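Local coordinates for protein FACT complex subunit SPT16 (Ashbya gossypii, PDB 6A8M) that probably acts in the FACT histone-chaperone complex, which reorganizes nucleosomes during transcription, replication and repair, and is here represented by its N-terminal lobe and peptidase-like domain, at residues V125-K137 against W152-V166. Numbering follows the deposited sequence.
Sequences VREAGSAVGLATK and WDTAVEKHGLNGVDV
Val132 meets the edge of the Trp152 indole, its CG2 lying in the ring plane 3.6 Å from CH2. Leu134 reaches the same ring with CD1, 3.6 Å from Trp152 CZ2. Trp152 CG is anti to its backbone N (chi1 174°), carrying the indole to the strands. Val156 CG2 covers one face of the ring. Beneath this tight part, strands 131-134 and 162-165 pair in parallel. Val132 bonds across through both N and O: N donates to Asn162 O, and O accepts from Val164 N at 2.8 Å. Gly163 lies under Leu134 CD1, where a side chain would clash. Both ends are more open to solvent. At one, Asp165 OD1 accepts from Thr136 N at 3.1 Å, and a water links Lys137 NZ to Asp165 OD2, which also accepts from Ser167 N. At the other, Arg126 lays CD over a face of the His159 imidazole, 3.5 Å from its centroid, while Arg126 NH2 forms a salt bridge with Glu123. With an alanine in place of His159, Arg126 CD would probably lose the ring face beneath it, leaving the Glu123 salt bridge. Helix 143-158 links the two strands in a beta-alpha-beta crossover, with 162-165 outermost in the N-terminal-lobe sheet.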
loop_
_atom_site.group_PDB
_atom_site.type_symbol
_atom_site.label_atom_id
_atom_site.label_comp_id
_atom_site.label_asym_id
_atom_site.label_seq_id
_atom_site.Cartn_x
_atom_site.Cartn_y
_atom_site.Cartn_z
ATOM N N VAL A 125 31.165 4.084 -1.064
ATOM C CA VAL A 125 30.305 3.693 -2.183
ATOM C C VAL A 125 31.130 3.436 -3.443
ATOM O O VAL A 125 30.930 2.437 -4.146
ATOM C CB VAL A 125 29.220 4.761 -2.417
ATOM C CG1 VAL A 125 28.615 4.606 -3.784
ATOM C CG2 VAL A 125 28.137 4.680 -1.327
ATOM N N ARG A 126 32.073 4.331 -3.750
ATOM C CA ARG A 126 32.849 4.162 -4.977
ATOM C C ARG A 126 33.805 2.980 -4.872
ATOM O O ARG A 126 34.106 2.335 -5.882
ATOM C CB ARG A 126 33.600 5.451 -5.308
ATOM C CG ARG A 126 34.717 5.834 -4.338
ATOM C CD ARG A 126 35.236 7.236 -4.643
ATOM N NE ARG A 126 36.448 7.578 -3.894
ATOM C CZ ARG A 126 37.675 7.555 -4.406
ATOM N NH1 ARG A 126 37.862 7.212 -5.675
ATOM N NH2 ARG A 126 38.719 7.883 -3.651
ATOM N N GLU A 127 34.275 2.673 -3.665
ATOM C CA GLU A 127 35.083 1.474 -3.469
ATOM C C GLU A 127 34.274 0.222 -3.773
ATOM O O GLU A 127 34.791 -0.736 -4.359
ATOM C CB GLU A 127 35.620 1.437 -2.035
ATOM C CG GLU A 127 36.268 0.116 -1.638
ATOM C CD GLU A 127 37.417 -0.266 -2.559
ATOM O OE1 GLU A 127 38.132 0.644 -3.047
ATOM O OE2 GLU A 127 37.601 -1.480 -2.799
ATOM N N ALA A 128 32.992 0.226 -3.402
ATOM C CA ALA A 128 32.118 -0.912 -3.665
ATOM C C ALA A 128 31.924 -1.133 -5.162
ATOM O O ALA A 128 31.898 -2.279 -5.629
ATOM C CB ALA A 128 30.769 -0.702 -2.966
ATOM N N GLY A 129 31.786 -0.061 -5.928
ATOM C CA GLY A 129 31.521 -0.196 -7.349
ATOM C C GLY A 129 30.858 1.038 -7.917
ATOM O O GLY A 129 30.465 1.962 -7.200
ATOM N N SER A 130 30.727 1.036 -9.249
ATOM C CA SER A 130 30.213 2.215 -9.929
ATOM C C SER A 130 28.691 2.233 -9.980
ATOM O O SER A 130 28.103 3.312 -10.087
ATOM C CB SER A 130 30.789 2.312 -11.347
ATOM O OG SER A 130 30.560 1.124 -12.081
ATOM N N ALA A 131 28.045 1.070 -9.919
ATOM C CA ALA A 131 26.587 0.996 -9.917
ATOM C C ALA A 131 26.085 1.114 -8.484
ATOM O O ALA A 131 26.423 0.280 -7.631
ATOM C CB ALA A 131 26.100 -0.309 -10.546
ATOM N N VAL A 132 25.245 2.121 -8.237
ATOM C CA VAL A 132 24.706 2.416 -6.913
ATOM C C VAL A 132 23.191 2.339 -6.986
ATOM O O VAL A 132 22.577 3.040 -7.792
ATOM C CB VAL A 132 25.153 3.809 -6.430
ATOM C CG1 VAL A 132 24.873 3.973 -4.950
ATOM C CG2 VAL A 132 26.631 4.026 -6.736
ATOM N N GLY A 133 22.591 1.528 -6.116
ATOM C CA GLY A 133 21.146 1.387 -6.095
ATOM C C GLY A 133 20.519 2.545 -5.340
ATOM O O GLY A 133 20.941 2.878 -4.230
ATOM N N LEU A 134 19.527 3.180 -5.958
ATOM C CA LEU A 134 18.906 4.380 -5.425
ATOM C C LEU A 134 17.397 4.299 -5.610
ATOM O O LEU A 134 16.909 3.617 -6.511
ATOM C CB LEU A 134 19.416 5.639 -6.132
ATOM C CG LEU A 134 20.913 5.925 -6.083
ATOM C CD1 LEU A 134 21.190 7.116 -6.966
ATOM C CD2 LEU A 134 21.320 6.211 -4.657
ATOM N N ALA A 135 16.666 5.005 -4.743
ATOM C CA ALA A 135 15.236 5.253 -4.950
ATOM C C ALA A 135 15.127 6.516 -5.800
ATOM O O ALA A 135 15.041 7.638 -5.291
ATOM C CB ALA A 135 14.509 5.361 -3.610
ATOM N N THR A 136 15.163 6.330 -7.126
ATOM C CA THR A 136 15.455 7.453 -8.017
ATOM C C THR A 136 14.296 8.435 -8.114
ATOM O O THR A 136 14.521 9.608 -8.440
ATOM C CB THR A 136 15.848 6.956 -9.421
ATOM O OG1 THR A 136 14.808 6.137 -9.977
ATOM C CG2 THR A 136 17.131 6.132 -9.359
ATOM N N LYS A 137 13.079 8.004 -7.798
ATOM C CA LYS A 137 11.911 8.865 -7.944
ATOM C C LYS A 137 11.516 9.576 -6.658
ATOM O O LYS A 137 10.612 10.416 -6.693
ATOM C CB LYS A 137 10.722 8.054 -8.460
ATOM C CG LYS A 137 11.059 7.240 -9.700
ATOM C CD LYS A 137 11.614 8.122 -10.799
ATOM C CE LYS A 137 12.131 7.288 -11.960
ATOM N NZ LYS A 137 11.171 6.206 -12.296
ATOM N N TRP A 152 26.411 13.934 -3.890
ATOM C CA TRP A 152 26.126 12.849 -4.817
ATOM C C TRP A 152 26.320 13.298 -6.261
ATOM O O TRP A 152 26.966 12.607 -7.055
ATOM C CB TRP A 152 24.703 12.335 -4.605
ATOM C CG TRP A 152 24.346 11.313 -5.633
ATOM C CD1 TRP A 152 23.502 11.473 -6.679
ATOM C CD2 TRP A 152 24.879 9.990 -5.742
ATOM N NE1 TRP A 152 23.440 10.312 -7.423
ATOM C CE2 TRP A 152 24.291 9.395 -6.876
ATOM C CE3 TRP A 152 25.802 9.254 -4.997
ATOM C CZ2 TRP A 152 24.591 8.101 -7.279
ATOM C CZ3 TRP A 152 26.092 7.950 -5.399
ATOM C CH2 TRP A 152 25.481 7.394 -6.530
ATOM N N ASP A 153 25.754 14.456 -6.619
ATOM C CA ASP A 153 25.831 14.920 -8.002
ATOM C C ASP A 153 27.270 14.970 -8.482
ATOM O O ASP A 153 27.585 14.492 -9.579
ATOM C CB ASP A 153 25.168 16.291 -8.133
ATOM C CG ASP A 153 23.648 16.211 -8.086
ATOM O OD1 ASP A 153 23.087 15.093 -8.195
ATOM O OD2 ASP A 153 23.009 17.275 -7.942
ATOM N N THR A 154 28.161 15.500 -7.649
ATOM C CA THR A 154 29.578 15.548 -8.000
ATOM C C THR A 154 30.199 14.158 -8.088
ATOM O O THR A 154 30.975 13.882 -9.008
ATOM C CB THR A 154 30.321 16.400 -6.987
ATOM O OG1 THR A 154 29.938 17.766 -7.187
ATOM C CG2 THR A 154 31.837 16.268 -7.181
ATOM N N ALA A 155 29.908 13.275 -7.132
ATOM C CA ALA A 155 30.486 11.938 -7.216
ATOM C C ALA A 155 30.091 11.247 -8.513
ATOM O O ALA A 155 30.881 10.479 -9.072
ATOM C CB ALA A 155 30.071 11.093 -6.010
ATOM N N VAL A 156 28.884 11.513 -9.016
ATOM C CA VAL A 156 28.553 11.086 -10.370
ATOM C C VAL A 156 29.432 11.815 -11.398
ATOM O O VAL A 156 29.749 11.255 -12.452
ATOM C CB VAL A 156 27.049 11.293 -10.642
ATOM C CG1 VAL A 156 26.654 10.695 -11.992
ATOM C CG2 VAL A 156 26.213 10.660 -9.534
ATOM N N GLU A 157 29.847 13.057 -11.114
ATOM C CA GLU A 157 30.697 13.819 -12.033
ATOM C C GLU A 157 32.188 13.635 -11.771
ATOM O O GLU A 157 32.981 13.672 -12.720
ATOM C CB GLU A 157 30.373 15.316 -11.960
ATOM N N LYS A 158 32.595 13.464 -10.511
ATOM C CA LYS A 158 34.002 13.204 -10.214
ATOM C C LYS A 158 34.377 11.772 -10.573
ATOM O O LYS A 158 35.341 11.538 -11.311
ATOM C CB LYS A 158 34.299 13.484 -8.740
ATOM N N HIS A 159 33.629 10.799 -10.062
ATOM C CA HIS A 159 33.815 9.404 -10.430
ATOM C C HIS A 159 32.739 9.020 -11.442
ATOM O O HIS A 159 31.923 9.849 -11.846
ATOM C CB HIS A 159 33.820 8.541 -9.173
ATOM C CG HIS A 159 34.597 9.155 -8.047
ATOM N ND1 HIS A 159 34.088 10.160 -7.253
ATOM C CD2 HIS A 159 35.861 8.940 -7.611
ATOM C CE1 HIS A 159 34.995 10.523 -6.363
ATOM N NE2 HIS A 159 36.081 9.799 -6.559
ATOM N N GLY A 160 32.753 7.764 -11.888
ATOM C CA GLY A 160 31.864 7.361 -12.967
ATOM C C GLY A 160 30.612 6.614 -12.536
ATOM O O GLY A 160 30.201 5.652 -13.195
ATOM N N LEU A 161 29.984 7.064 -11.451
ATOM C CA LEU A 161 28.901 6.315 -10.817
ATOM C C LEU A 161 27.605 6.422 -11.612
ATOM O O LEU A 161 27.216 7.508 -12.053
ATOM C CB LEU A 161 28.665 6.826 -9.392
ATOM C CG LEU A 161 29.871 6.837 -8.447
ATOM C CD1 LEU A 161 29.483 7.319 -7.057
ATOM C CD2 LEU A 161 30.525 5.463 -8.372
ATOM N N ASN A 162 26.929 5.286 -11.791
ATOM C CA ASN A 162 25.605 5.258 -12.398
ATOM C C ASN A 162 24.590 4.868 -11.335
ATOM O O ASN A 162 24.693 3.793 -10.732
ATOM C CB ASN A 162 25.535 4.313 -13.605
ATOM C CG ASN A 162 26.074 2.917 -13.318
ATOM O OD1 ASN A 162 27.275 2.733 -13.112
ATOM N ND2 ASN A 162 25.194 1.918 -13.361
ATOM N N GLY A 163 23.634 5.760 -11.090
ATOM C CA GLY A 163 22.519 5.429 -10.221
ATOM C C GLY A 163 21.580 4.437 -10.882
ATOM O O GLY A 163 21.266 4.531 -12.071
ATOM N N VAL A 164 21.131 3.465 -10.099
ATOM C CA VAL A 164 20.330 2.361 -10.605
ATOM C C VAL A 164 19.047 2.327 -9.795
ATOM O O VAL A 164 19.098 2.161 -8.576
ATOM C CB VAL A 164 21.081 1.026 -10.497
ATOM C CG1 VAL A 164 20.149 -0.124 -10.775
ATOM C CG2 VAL A 164 22.297 1.008 -11.455
ATOM N N ASP A 165 17.899 2.484 -10.452
ATOM C CA ASP A 165 16.661 2.441 -9.684
ATOM C C ASP A 165 16.394 1.028 -9.180
ATOM O O ASP A 165 16.595 0.049 -9.902
ATOM C CB ASP A 165 15.466 2.904 -10.496
ATOM C CG ASP A 165 14.241 3.060 -9.630
ATOM O OD1 ASP A 165 14.134 4.101 -8.940
ATOM O OD2 ASP A 165 13.423 2.122 -9.601
ATOM N N VAL A 166 15.932 0.919 -7.934
ATOM C CA VAL A 166 15.769 -0.407 -7.352
ATOM C C VAL A 166 14.305 -0.688 -7.006
ATOM O O VAL A 166 14.018 -1.531 -6.158
ATOM C CB VAL A 166 16.681 -0.583 -6.115
ATOM C CG1 VAL A 166 18.139 -0.486 -6.507
ATOM C CG2 VAL A 166 16.351 0.465 -5.037
HETATM O O HOH W 1 10.973 3.847 -10.283
#